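Local coordinates for proteasome assembly chaperone family protein (PDB 3VR0) that acts as an archaeal proteasome activator, PbaB, although it is homologous to proteasome assembly factors, at residues Glu19-Tyr25 with Phe62-Pro68; Gly43-Ala49 with Ile218-Ala224; His52-Leu57 with Ile239-Leu244. All coordinates share one frame. Residue numbers count along the deposited sequence, not the author numbering.

Contact 1: residues Glu19-Tyr25 with Phe62-Pro68; sequences ETTIVVY and FAELYSP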
loop_
_atom_site.group_PDB
_atom_site.type_symbol
_atom_site.label_atom_id
_atom_site.label_comp_id
_atom_site.label_asym_id
_atom_site.label_seq_id
_atom_site.Cartn_x
_atom_site.Cartn_y
_atom_site.Cartn_z
ATOM N N GLU C 19 5.094 14.899 -3.144
ATOM C CA GLU C 19 3.834 15.013 -2.481
ATOM C C GLU C 19 2.865 15.808 -3.335
ATOM O O GLU C 19 3.225 16.370 -4.349
ATOM C CB GLU C 19 3.994 15.562 -1.039
ATOM C CG GLU C 19 4.197 17.082 -0.870
ATOM C CD GLU C 19 4.237 17.538 0.630
ATOM O OE1 GLU C 19 5.021 16.964 1.432
ATOM O OE2 GLU C 19 3.474 18.469 0.999
ATOM N N THR C 20 1.623 15.807 -2.915
ATOM C CA THR C 20 0.579 16.545 -3.540
ATOM C C THR C 20 0.978 18.021 -3.739
ATOM O O THR C 20 1.446 18.678 -2.825
ATOM C CB THR C 20 -0.678 16.377 -2.699
ATOM O OG1 THR C 20 -1.002 14.973 -2.638
ATOM C CG2 THR C 20 -1.846 17.130 -3.277
ATOM N N THR C 21 0.811 18.510 -4.956
ATOM C CA THR C 21 1.245 19.848 -5.350
ATOM C C THR C 21 0.054 20.695 -5.858
ATOM O O THR C 21 -0.762 20.242 -6.664
ATOM C CB THR C 21 2.311 19.721 -6.497
ATOM O OG1 THR C 21 3.450 18.985 -5.998
ATOM C CG2 THR C 21 2.832 21.110 -6.964
ATOM N N ILE C 22 0.003 21.948 -5.414
ATOM C CA ILE C 22 -0.919 22.918 -5.944
ATOM C C ILE C 22 -0.174 24.001 -6.725
ATOM O O ILE C 22 0.731 24.633 -6.197
ATOM C CB ILE C 22 -1.779 23.548 -4.820
ATOM C CG1 ILE C 22 -2.506 22.438 -4.064
ATOM C CG2 ILE C 22 -2.738 24.622 -5.435
ATOM C CD1 ILE C 22 -3.265 22.850 -2.899
ATOM N N VAL C 23 -0.553 24.163 -7.986
ATOM C CA VAL C 23 -0.040 25.139 -8.877
ATOM C C VAL C 23 -1.061 26.295 -8.851
ATOM O O VAL C 23 -2.257 26.078 -9.131
ATOM C CB VAL C 23 0.010 24.570 -10.317
ATOM C CG1 VAL C 23 0.579 25.612 -11.279
ATOM C CG2 VAL C 23 0.860 23.282 -10.386
ATOM N N VAL C 24 -0.589 27.507 -8.509
ATOM C CA VAL C 24 -1.488 28.629 -8.215
ATOM C C VAL C 24 -1.239 29.688 -9.258
ATOM O O VAL C 24 -0.118 30.129 -9.400
ATOM C CB VAL C 24 -1.233 29.209 -6.844
ATOM C CG1 VAL C 24 -2.226 30.416 -6.535
ATOM C CG2 VAL C 24 -1.287 28.108 -5.800
ATOM N N TYR C 25 -2.276 30.066 -10.002
ATOM C CA TYR C 25 -2.112 30.975 -11.124
ATOM C C TYR C 25 -2.069 32.442 -10.690
ATOM O O TYR C 25 -1.269 33.191 -11.227
ATOM C CB TYR C 25 -3.156 30.701 -12.217
ATOM C CG TYR C 25 -2.973 29.271 -12.731
ATOM C CD1 TYR C 25 -1.719 28.843 -13.211
ATOM C CD2 TYR C 25 -4.029 28.342 -12.697
ATOM C CE1 TYR C 25 -1.529 27.541 -13.661
ATOM C CE2 TYR C 25 -3.859 27.054 -13.136
ATOM C CZ TYR C 25 -2.602 26.645 -13.621
ATOM O OH TYR C 25 -2.417 25.351 -14.066
ATOM N N PHE C 62 -8.398 29.452 -10.573
ATOM C CA PHE C 62 -7.134 30.048 -10.110
ATOM C C PHE C 62 -6.021 29.137 -9.606
ATOM O O PHE C 62 -4.905 29.631 -9.376
ATOM C CB PHE C 62 -7.366 31.123 -9.068
ATOM C CG PHE C 62 -7.792 30.609 -7.693
ATOM C CD1 PHE C 62 -6.935 30.688 -6.627
ATOM C CD2 PHE C 62 -9.080 30.105 -7.486
ATOM C CE1 PHE C 62 -7.320 30.297 -5.397
ATOM C CE2 PHE C 62 -9.492 29.724 -6.236
ATOM C CZ PHE C 62 -8.607 29.789 -5.196
ATOM N N ALA C 63 -6.301 27.842 -9.408
ATOM C CA ALA C 63 -5.258 26.896 -9.001
ATOM C C ALA C 63 -5.595 25.462 -9.443
ATOM O O ALA C 63 -6.750 25.130 -9.635
ATOM C CB ALA C 63 -5.069 26.932 -7.494
ATOM N N GLU C 64 -4.584 24.624 -9.617
ATOM C CA GLU C 64 -4.889 23.225 -9.780
ATOM C C GLU C 64 -3.997 22.295 -8.954
ATOM O O GLU C 64 -2.848 22.630 -8.608
ATOM C CB GLU C 64 -5.146 22.817 -11.268
ATOM C CG GLU C 64 -4.105 23.102 -12.229
ATOM C CD GLU C 64 -4.634 23.215 -13.689
ATOM O OE1 GLU C 64 -5.872 23.132 -13.966
ATOM O OE2 GLU C 64 -3.767 23.380 -14.568
ATOM N N LEU C 65 -4.593 21.176 -8.541
ATOM C CA LEU C 65 -3.924 20.249 -7.628
ATOM C C LEU C 65 -3.538 18.980 -8.374
ATOM O O LEU C 65 -4.343 18.404 -9.079
ATOM C CB LEU C 65 -4.835 19.961 -6.438
ATOM C CG LEU C 65 -4.311 19.069 -5.311
ATOM C CD1 LEU C 65 -5.002 19.408 -3.979
ATOM C CD2 LEU C 65 -4.495 17.529 -5.666
ATOM N N TYR C 66 -2.304 18.548 -8.228
ATOM C CA TYR C 66 -1.900 17.267 -8.743
ATOM C C TYR C 66 -1.372 16.449 -7.578
ATOM O O TYR C 66 -0.803 16.998 -6.633
ATOM C CB TYR C 66 -0.755 17.446 -9.753
ATOM C CG TYR C 66 -1.150 18.317 -10.969
ATOM C CD1 TYR C 66 -1.777 17.752 -12.067
ATOM C CD2 TYR C 66 -0.930 19.710 -10.965
ATOM C CE1 TYR C 66 -2.149 18.542 -13.174
ATOM C CE2 TYR C 66 -1.302 20.535 -12.077
ATOM C CZ TYR C 66 -1.897 19.946 -13.160
ATOM O OH TYR C 66 -2.228 20.714 -14.265
ATOM N N SER C 67 -1.493 15.134 -7.687
ATOM C CA SER C 67 -1.068 14.253 -6.610
ATOM C C SER C 67 -0.488 12.943 -7.095
ATOM O O SER C 67 -1.091 12.267 -7.930
ATOM C CB SER C 67 -2.277 13.908 -5.755
ATOM O OG SER C 67 -1.814 13.138 -4.652
ATOM N N PRO C 68 0.646 12.554 -6.541
ATOM C CA PRO C 68 1.275 11.251 -6.822
ATOM C C PRO C 68 0.481 10.103 -6.144
ATOM O O PRO C 68 0.823 8.937 -6.360
ATOM C CB PRO C 68 2.688 11.394 -6.184
ATOM C CG PRO C 68 2.363 12.409 -4.928
ATOM C CD PRO C 68 1.491 13.409 -5.657
#
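An antiparallel beta ladder at the edge of a mixed sheet is built here by strand 21-24 against the end of strand 60-66; the short axes approach to 4.6 Å at an angle of 159°. Two hydrogen-bonded pairs carry the ladder. Thr-21 and Tyr-66 exchange N-to-O bonds of 2.8 Å in both directions, as do Val-23 and Glu-64, and Tyr-25 N extends the series to Phe-62 O at 2.7 Å. Between and beyond them lie the non-hydrogen-bonded pairs Ile-22 with Leu-65 and Val-24 with Ala-63. Their side chains share one face, where Ile-22 CG1 meets Leu-65 CD1 at 3.9 Å, and helix 116-131 packs there through Phe-129. On the face of Val-23 and Tyr-66, Val-23 CG2 touches Tyr-66 CE2 at the ring edge, 3.9 Å away. Each end adds a side-chain bond. Ser-67 OG donates to Thr-20 OG1 at 2.8 Å, while that threonine oxygen also bonds Glu-121 of the helix; at the other end Tyr-25 OH reaches Glu-64 OE2 in a very short 2.4 Å bond, and the carboxylate forms a salt bridge with Lys-61 through OE1. Strand 60-66 continues the sheet to strand 87-92, where Phe-62 and Ala-63 both face Phe-89 in a classic beta bulge. An outermost strand of the chain's mixed sheet, paired antiparallel with its neighbour and backed by a helix on one face, makes a plain alpha/beta edge.

Contact 2: residues Gly43-Ala49 with Ile218-Ala224; sequences GLVGKLA and IVDAKAA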
loop_
_atom_site.group_PDB
_atom_site.type_symbol
_atom_site.label_atom_id
_atom_site.label_comp_id
_atom_site.label_asym_id
_atom_site.label_seq_id
_atom_site.Cartn_x
_atom_site.Cartn_y
_atom_site.Cartn_z
ATOM N N GLY C 43 -22.948 9.031 -7.341
ATOM C CA GLY C 43 -23.913 9.559 -8.317
ATOM C C GLY C 43 -23.450 10.795 -9.058
ATOM O O GLY C 43 -24.230 11.425 -9.742
ATOM N N LEU C 44 -22.160 11.100 -8.935
ATOM C CA LEU C 44 -21.537 12.357 -9.372
ATOM C C LEU C 44 -22.303 13.569 -8.900
ATOM O O LEU C 44 -22.300 14.583 -9.564
ATOM C CB LEU C 44 -21.256 12.371 -10.877
ATOM C CG LEU C 44 -20.236 11.335 -11.339
ATOM C CD1 LEU C 44 -20.259 11.164 -12.854
ATOM C CD2 LEU C 44 -18.824 11.646 -10.843
ATOM N N VAL C 45 -22.949 13.433 -7.749
ATOM C CA VAL C 45 -23.818 14.453 -7.199
ATOM C C VAL C 45 -23.085 15.756 -6.871
ATOM O O VAL C 45 -23.472 16.812 -7.362
ATOM C CB VAL C 45 -24.534 13.982 -5.892
ATOM C CG1 VAL C 45 -25.192 15.170 -5.204
ATOM C CG2 VAL C 45 -25.559 12.915 -6.175
ATOM N N GLY C 46 -22.070 15.661 -5.999
ATOM C CA GLY C 46 -21.248 16.808 -5.586
ATOM C C GLY C 46 -20.600 17.456 -6.791
ATOM O O GLY C 46 -20.598 18.672 -6.915
ATOM N N LYS C 47 -20.065 16.642 -7.693
ATOM C CA LYS C 47 -19.429 17.161 -8.891
ATOM C C LYS C 47 -20.357 17.946 -9.841
ATOM O O LYS C 47 -19.994 19.028 -10.303
ATOM C CB LYS C 47 -18.709 16.063 -9.650
ATOM C CG LYS C 47 -18.018 16.596 -10.894
ATOM C CD LYS C 47 -17.237 15.509 -11.598
ATOM C CE LYS C 47 -16.458 16.086 -12.781
ATOM N NZ LYS C 47 -15.246 15.270 -13.041
ATOM N N LEU C 48 -21.530 17.389 -10.155
ATOM C CA LEU C 48 -22.500 18.076 -11.020
ATOM C C LEU C 48 -22.924 19.373 -10.407
ATOM O O LEU C 48 -22.977 20.380 -11.079
ATOM C CB LEU C 48 -23.764 17.246 -11.251
ATOM C CG LEU C 48 -23.662 16.090 -12.229
ATOM C CD1 LEU C 48 -24.972 15.341 -12.128
ATOM C CD2 LEU C 48 -23.446 16.592 -13.642
ATOM N N ALA C 49 -23.234 19.310 -9.130
ATOM C CA ALA C 49 -23.586 20.456 -8.329
ATOM C C ALA C 49 -22.468 21.528 -8.418
ATOM O O ALA C 49 -22.758 22.670 -8.741
ATOM C CB ALA C 49 -23.830 20.045 -6.926
ATOM N N ILE C 218 -25.740 5.976 -11.410
ATOM C CA ILE C 218 -26.131 6.876 -12.480
ATOM C C ILE C 218 -25.587 8.277 -12.219
ATOM O O ILE C 218 -25.521 8.703 -11.070
ATOM C CB ILE C 218 -27.677 6.971 -12.563
ATOM C CG1 ILE C 218 -28.278 7.245 -11.164
ATOM C CG2 ILE C 218 -28.244 5.696 -13.157
ATOM C CD1 ILE C 218 -29.536 8.168 -11.155
ATOM N N VAL C 219 -25.204 8.987 -13.275
ATOM C CA VAL C 219 -25.029 10.428 -13.181
ATOM C C VAL C 219 -26.365 11.067 -12.768
ATOM O O VAL C 219 -27.300 11.110 -13.542
ATOM C CB VAL C 219 -24.549 11.010 -14.478
ATOM C CG1 VAL C 219 -24.205 12.461 -14.296
ATOM C CG2 VAL C 219 -23.319 10.256 -14.949
ATOM N N ASP C 220 -26.435 11.538 -11.531
ATOM C CA ASP C 220 -27.683 11.956 -10.909
ATOM C C ASP C 220 -27.909 13.490 -10.881
ATOM O O ASP C 220 -27.800 14.135 -9.839
ATOM C CB ASP C 220 -27.745 11.365 -9.505
ATOM C CG ASP C 220 -29.142 11.317 -8.952
ATOM O OD1 ASP C 220 -30.066 11.927 -9.545
ATOM O OD2 ASP C 220 -29.317 10.680 -7.896
ATOM N N ALA C 221 -28.236 14.049 -12.035
ATOM C CA ALA C 221 -28.464 15.496 -12.178
ATOM C C ALA C 221 -29.517 16.027 -11.248
ATOM O O ALA C 221 -29.383 17.157 -10.772
ATOM C CB ALA C 221 -28.792 15.861 -13.600
ATOM N N LYS C 222 -30.549 15.216 -10.958
ATOM C CA LYS C 222 -31.690 15.663 -10.126
ATOM C C LYS C 222 -31.360 15.731 -8.636
ATOM O O LYS C 222 -31.850 16.614 -7.916
ATOM C CB LYS C 222 -32.940 14.772 -10.394
ATOM C CG LYS C 222 -34.160 14.962 -9.455
ATOM C CD LYS C 222 -35.462 14.442 -10.157
ATOM C CE LYS C 222 -36.488 13.836 -9.171
ATOM N NZ LYS C 222 -37.195 14.871 -8.327
ATOM N N ALA C 223 -30.555 14.783 -8.145
ATOM C CA ALA C 223 -30.132 14.903 -6.766
ATOM C C ALA C 223 -29.129 16.079 -6.651
ATOM O O ALA C 223 -29.122 16.798 -5.663
ATOM C CB ALA C 223 -29.581 13.561 -6.185
ATOM N N ALA C 224 -28.318 16.267 -7.680
ATOM C CA ALA C 224 -27.377 17.406 -7.750
ATOM C C ALA C 224 -28.162 18.728 -7.588
ATOM O O ALA C 224 -27.802 19.597 -6.760
ATOM C CB ALA C 224 -26.624 17.387 -9.053
#
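Leu-48 and Ala-224 form the apolar centre, where one turn of helix 45-57 meets the first turn of helix 221-235. Leu-48 CB lies 3.6 Å from Ala-224 CB, and Leu-48 CD1 reaches over the start of the partner helix, 3.5 Å from Ala-221 CA and 3.7 Å from Val-219 CG1. The small side chain of Ala-224 lets the backbones close in: Ala-224 CB sits 3.6 Å from Val-45 O, and the CA atoms of Val-45 and Ala-224 are only 4.7 Å apart. Around this core, Val-45 CG2 packs on Ala-223 CB at 4.1 Å, and Leu-44 CD1 touches Val-219 CG2 at 3.8 Å.

Here two helix N-termini are brought together by the segments that lead into them. Leu-44 and Asp-220 occupy the two N-cap positions, and within the PAC2 fold the contact joins the first helix of the chain to one that follows strand 206-214. Arg-247 of helix 242-256 covers Leu-48 and Ala-221 from outside the pair.

Towards the polar edge, Asp-220 N donates to Gly-43 O at 2.8 Å, a backbone bond that ties one lead-in to the other. Gly-43 has positive phi, and a CB there would stand just 3.5 Å from Asp-220 CB and 3.4 Å from Val-45 CG2. The aspartate caps its own helix, Asp-220 OD1 accepting from Ala-223 N at 3.2 Å, while OD2 is bonded to Ser-214 at the end of strand 206-214.

Contact 3: residues His52-Leu57 with Ile239-Leu244; sequences HLIQEL and IDMTAL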
loop_
_atom_site.group_PDB
_atom_site.type_symbol
_atom_site.label_atom_id
_atom_site.label_comp_id
_atom_site.label_asym_id
_atom_site.label_seq_id
_atom_site.Cartn_x
_atom_site.Cartn_y
_atom_site.Cartn_z
ATOM N N HIS C 52 -22.049 23.013 -12.005
ATOM C CA HIS C 52 -23.154 23.869 -12.349
ATOM C C HIS C 52 -22.988 25.197 -11.638
ATOM O O HIS C 52 -23.263 26.248 -12.207
ATOM C CB HIS C 52 -24.503 23.253 -11.980
ATOM C CG HIS C 52 -25.654 24.040 -12.506
ATOM N ND1 HIS C 52 -25.798 24.331 -13.848
ATOM C CD2 HIS C 52 -26.692 24.635 -11.879
ATOM C CE1 HIS C 52 -26.886 25.061 -14.025
ATOM N NE2 HIS C 52 -27.455 25.247 -12.848
ATOM N N LEU C 53 -22.529 25.144 -10.389
ATOM C CA LEU C 53 -22.294 26.363 -9.642
ATOM C C LEU C 53 -21.150 27.173 -10.269
ATOM O O LEU C 53 -21.282 28.377 -10.445
ATOM C CB LEU C 53 -22.084 26.093 -8.160
ATOM C CG LEU C 53 -21.917 27.277 -7.212
ATOM C CD1 LEU C 53 -23.216 28.139 -7.078
ATOM C CD2 LEU C 53 -21.491 26.710 -5.859
ATOM N N ILE C 54 -20.060 26.518 -10.642
ATOM C CA ILE C 54 -18.982 27.190 -11.360
ATOM C C ILE C 54 -19.554 27.973 -12.547
ATOM O O ILE C 54 -19.277 29.175 -12.698
ATOM C CB ILE C 54 -17.895 26.213 -11.919
ATOM C CG1 ILE C 54 -17.243 25.331 -10.827
ATOM C CG2 ILE C 54 -16.878 26.932 -12.781
ATOM C CD1 ILE C 54 -16.721 26.011 -9.787
ATOM N N GLN C 55 -20.293 27.257 -13.400
ATOM C CA GLN C 55 -20.834 27.815 -14.659
ATOM C C GLN C 55 -21.767 28.980 -14.470
ATOM O O GLN C 55 -21.599 29.978 -15.119
ATOM C CB GLN C 55 -21.540 26.762 -15.514
ATOM C CG GLN C 55 -20.615 25.729 -16.077
ATOM C CD GLN C 55 -19.485 26.364 -16.890
ATOM O OE1 GLN C 55 -18.296 26.195 -16.558
ATOM N NE2 GLN C 55 -19.850 27.115 -17.957
ATOM N N GLU C 56 -22.732 28.852 -13.571
ATOM C CA GLU C 56 -23.729 29.905 -13.383
ATOM C C GLU C 56 -23.151 31.158 -12.729
ATOM O O GLU C 56 -23.643 32.259 -12.954
ATOM C CB GLU C 56 -24.919 29.383 -12.587
ATOM C CG GLU C 56 -25.650 28.239 -13.321
ATOM C CD GLU C 56 -26.098 28.665 -14.735
ATOM O OE1 GLU C 56 -26.686 29.753 -14.836
ATOM O OE2 GLU C 56 -25.845 27.929 -15.726
ATOM N N LEU C 57 -22.114 30.992 -11.912
ATOM C CA LEU C 57 -21.544 32.118 -11.225
ATOM C C LEU C 57 -20.413 32.707 -12.059
ATOM O O LEU C 57 -19.864 33.746 -11.713
ATOM C CB LEU C 57 -21.016 31.675 -9.866
ATOM C CG LEU C 57 -22.013 31.365 -8.755
ATOM C CD1 LEU C 57 -21.232 31.085 -7.529
ATOM C CD2 LEU C 57 -23.023 32.490 -8.484
ATOM N N ILE C 239 -29.853 30.670 -8.467
ATOM C CA ILE C 239 -29.094 30.196 -9.593
ATOM C C ILE C 239 -30.104 29.480 -10.445
ATOM O O ILE C 239 -30.977 28.807 -9.918
ATOM C CB ILE C 239 -27.897 29.318 -9.092
ATOM C CG1 ILE C 239 -26.644 30.184 -9.029
ATOM C CG2 ILE C 239 -27.584 28.175 -9.982
ATOM C CD1 ILE C 239 -26.429 30.823 -7.707
ATOM N N ASP C 240 -30.006 29.668 -11.746
ATOM C CA ASP C 240 -30.888 28.996 -12.663
ATOM C C ASP C 240 -30.515 27.496 -12.740
ATOM O O ASP C 240 -29.416 27.152 -13.166
ATOM C CB ASP C 240 -30.829 29.664 -14.058
ATOM C CG ASP C 240 -31.874 29.111 -15.014
ATOM O OD1 ASP C 240 -32.788 28.397 -14.533
ATOM O OD2 ASP C 240 -31.786 29.368 -16.238
ATOM N N MET C 241 -31.449 26.627 -12.351
ATOM C CA MET C 241 -31.266 25.152 -12.363
ATOM C C MET C 241 -31.657 24.421 -13.667
ATOM O O MET C 241 -31.614 23.185 -13.730
ATOM C CB MET C 241 -32.010 24.525 -11.176
ATOM C CG MET C 241 -31.595 25.092 -9.823
ATOM S SD MET C 241 -29.847 24.680 -9.432
ATOM C CE MET C 241 -29.797 25.344 -7.789
ATOM N N THR C 242 -31.997 25.186 -14.702
ATOM C CA THR C 242 -32.496 24.631 -15.969
ATOM C C THR C 242 -31.642 23.498 -16.508
ATOM O O THR C 242 -32.153 22.400 -16.758
ATOM C CB THR C 242 -32.638 25.723 -17.072
ATOM O OG1 THR C 242 -33.617 26.692 -16.669
ATOM C CG2 THR C 242 -33.056 25.103 -18.409
ATOM N N ALA C 243 -30.351 23.750 -16.690
ATOM C CA ALA C 243 -29.495 22.780 -17.358
ATOM C C ALA C 243 -29.454 21.437 -16.608
ATOM O O ALA C 243 -29.255 20.384 -17.228
ATOM C CB ALA C 243 -28.114 23.339 -17.565
ATOM N N LEU C 244 -29.672 21.471 -15.293
ATOM C CA LEU C 244 -29.677 20.250 -14.495
ATOM C C LEU C 244 -30.985 19.489 -14.719
ATOM O O LEU C 244 -30.941 18.302 -15.047
ATOM C CB LEU C 244 -29.414 20.527 -13.002
ATOM C CG LEU C 244 -27.984 20.868 -12.504
ATOM C CD1 LEU C 244 -27.979 21.258 -11.038
ATOM C CD2 LEU C 244 -26.983 19.755 -12.754
#
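His-52 and Ile-239 dominate this contact, burying 102 and 80 Å² respectively, with Glu-56 a distant third at 42 Å². The histidine extends from helix 45-57 towards the turn before helix 242-256, and His-52 NE2 donates to Asp-240 O at 2.8 Å. That acceptor lies near the ring plane, so one face of the imidazole can take Leu-244, whose CG stands 4.1 Å from the His-52 ring centroid in a CH-pi contact, only 18° off the normal. Met-241 SD approaches the ring edge instead, 4.9 Å from the centroid, as a Met-aromatic contact.

One turn along helix 45-57 from His-52, Glu-56 and Leu-57 meet Ile-239. Ile-239 CD1 lies 3.9 Å from Leu-57 CD2 and 4.2 Å from Leu-53 CD1, while Ile-239 CG2 meets Glu-56 CG at 3.9 Å. Glu-56 therefore contributes the aliphatic part of its side chain to the packing. Leu-228 and Thr-232 of helix 221-235 close in on His-52 and Ile-239, and on the sheet side Leu-53 rests on Ile-104.

Met-241 is the N-cap residue of helix 242-256, and Asp-240 OD1 accepts from Thr-242 OG1 at 2.9 Å within the same turn. Because the histidine bond ends on a main-chain carbonyl, it depends on the path of the turn rather than on the side chain of Asp-240; with NE2 as donor, that nitrogen must carry a proton.

In the fold
Helix 45-57 gives the three contacts a common thread: contact 2 uses its start, contact 3 its last turns, and strand 60-66 of contact 1 follows it directly in sequence. Contacts 2 and 3 have centres 13 Å apart and touch, with Ala-221 CB 3.6 Å from Leu-244 O, so helices 221-235 and 242-256 pack as neighbours beside the first helix. Contact 1 lies across the chain's centre from contact 2, 25 Å away between centres, and marks the sheet edge. Gold ions lie about 5 Å from the Glu-19 side chain and about 6 Å from that of Val-45; His-69 and Glu-121 form a gold site, and Glu-121 also bonds Thr-20 of contact 1.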